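PDB 5XEM: cysteine synthase from Fusobacterium nucleatum subsp. nucleatum strain ATCC 25586, which produces hydrogen sulfide from L-cysteine through a pyridoxal phosphate-dependent beta-replacement reaction that yields L-lanthionine, and probably also makes L-cysteine from O-acetyl-L-serine and sulfide. Local coordinates for the interface of chains A and B. Sequence-based numbering; all coordinates share one arbitrary frame. Chains: chain A/B, Cysteine synthase.

The interface of chains A and B. Residues chain A 18-20, 36; chain B 7, 13.
B:Leu13 reaches across to A:Pro18, A:Val20 and A:Leu36 in the two-fold interface of this cysteine synthase, a fold type II pyridoxal phosphate enzyme of a family that commonly forms homodimers. The leucine ends the 3-10 helix 10-13. From its CB, CG is directed anti to the carbonyl carbon (chi1 -51°), carrying the branched end towards chain A. There the fork divides the work. CD2 lies against the proline ring, 3.5 Å from CB of A:Pro18; it also packs within its own chain, 3.7 Å from CB of B:Ala7. CD1, extended anti to CA, sits 3.8 Å from CG of the same proline, and it also meets CD1 of A:Leu36 at 3.7 Å and CG2 of A:Val20 at 4.0 Å. A forked leucine suits this place because its two methyls can touch several apolar groups at once, while the rigid proline ring offers them a preformed hydrocarbon surface.

Beside this packing, B:Ala7 pairs with A:Val20 in a parallel beta bridge that adds the partner's N-terminal segment to strand 19-21. The backbone N of B:Ala7 donates to the carbonyl O of A:Leu19 at 2.9 Å. Alanine's small methyl fits between the bridge and the leucine, where it also approaches CG2 of A:Val20. The beta-branched valine suits its extended strand: CG2, anti to the carbonyl carbon, faces both B:Ala7 and B:Leu13.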
ATOM      1  N   PRO A  18       3.203  -7.580   8.839  1.00 14.60           N
ATOM      2  CA  PRO A  18       4.569  -7.857   9.293  1.00 14.82           C
ATOM      3  C   PRO A  18       5.070  -6.976  10.432  1.00 15.16           C
ATOM      4  O   PRO A  18       4.606  -5.818  10.607  1.00 14.77           O
ATOM      5  CB  PRO A  18       5.387  -7.635   8.028  1.00 15.24           C
ATOM      6  CG  PRO A  18       4.603  -6.639   7.234  1.00 15.68           C
ATOM      7  CD  PRO A  18       3.159  -6.955   7.504  1.00 15.08           C
ATOM      8  N   LEU A  19       6.009  -7.532  11.197  1.00 16.31           N
ATOM      9  CA  LEU A  19       6.749  -6.825  12.250  1.00 17.10           C
ATOM     10  C   LEU A  19       8.153  -6.638  11.688  1.00 16.46           C
ATOM     11  O   LEU A  19       8.791  -7.605  11.304  1.00 18.30           O
ATOM     12  CB  LEU A  19       6.907  -7.695  13.505  1.00 18.70           C
ATOM     13  CG  LEU A  19       6.197  -7.377  14.804  1.00 20.17           C
ATOM     14  CD1 LEU A  19       6.825  -8.192  15.937  1.00 18.97           C
ATOM     15  CD2 LEU A  19       6.189  -5.890  15.142  1.00 19.59           C
ATOM     16  N   VAL A  20       8.643  -5.423  11.634  1.00 15.56           N
ATOM     17  CA  VAL A  20       9.953  -5.144  11.058  0.50 15.57           C
ATOM     18  C   VAL A  20      10.885  -4.592  12.122  1.00 15.90           C
ATOM     19  O   VAL A  20      10.499  -3.710  12.885  1.00 15.27           O
ATOM     20  CB  VAL A  20       9.825  -4.108   9.931  0.50 15.35           C
ATOM     21  CG1 VAL A  20      11.177  -3.848   9.261  0.50 15.64           C
ATOM     22  CG2 VAL A  20       8.803  -4.583   8.911  0.50 15.02           C
ATOM     23  N   LEU A  36       3.542  -3.106  10.837  1.00 10.63           N
ATOM     24  CA  LEU A  36       3.183  -2.266   9.681  1.00 10.82           C
ATOM     25  C   LEU A  36       1.746  -2.496   9.251  1.00 10.03           C
ATOM     26  O   LEU A  36       1.477  -3.313   8.385  1.00  9.91           O
ATOM     27  CB  LEU A  36       4.127  -2.516   8.527  1.00 11.34           C
ATOM     28  CG  LEU A  36       5.614  -2.160   8.763  1.00 12.60           C
ATOM     29  CD1 LEU A  36       6.474  -2.635   7.566  1.00 13.34           C
ATOM     30  CD2 LEU A  36       5.768  -0.668   9.025  1.00 12.19           C
TER
ATOM     31  N   ALA B   7      10.529  -9.573  10.081  1.00 28.14           N
ATOM     32  CA  ALA B   7      11.347  -9.117   8.980  1.00 24.34           C
ATOM     33  C   ALA B   7      12.538  -8.348   9.516  1.00 23.07           C
ATOM     34  O   ALA B   7      12.414  -7.531  10.432  1.00 21.04           O
ATOM     35  CB  ALA B   7      10.532  -8.231   8.057  1.00 22.73           C
ATOM     36  N   LEU B  13      10.056  -7.996   2.889  1.00 14.45           N
ATOM     37  CA  LEU B  13       8.617  -7.976   2.567  1.00 15.12           C
ATOM     38  C   LEU B  13       8.338  -7.966   1.070  1.00 13.90           C
ATOM     39  O   LEU B  13       7.170  -7.970   0.653  1.00 14.85           O
ATOM     40  CB  LEU B  13       7.980  -6.759   3.188  1.00 15.14           C
ATOM     41  CG  LEU B  13       8.264  -6.544   4.679  1.00 15.77           C
ATOM     42  CD1 LEU B  13       7.542  -5.300   5.180  1.00 17.05           C
ATOM     43  CD2 LEU B  13       7.849  -7.760   5.483  1.00 16.23           C
TER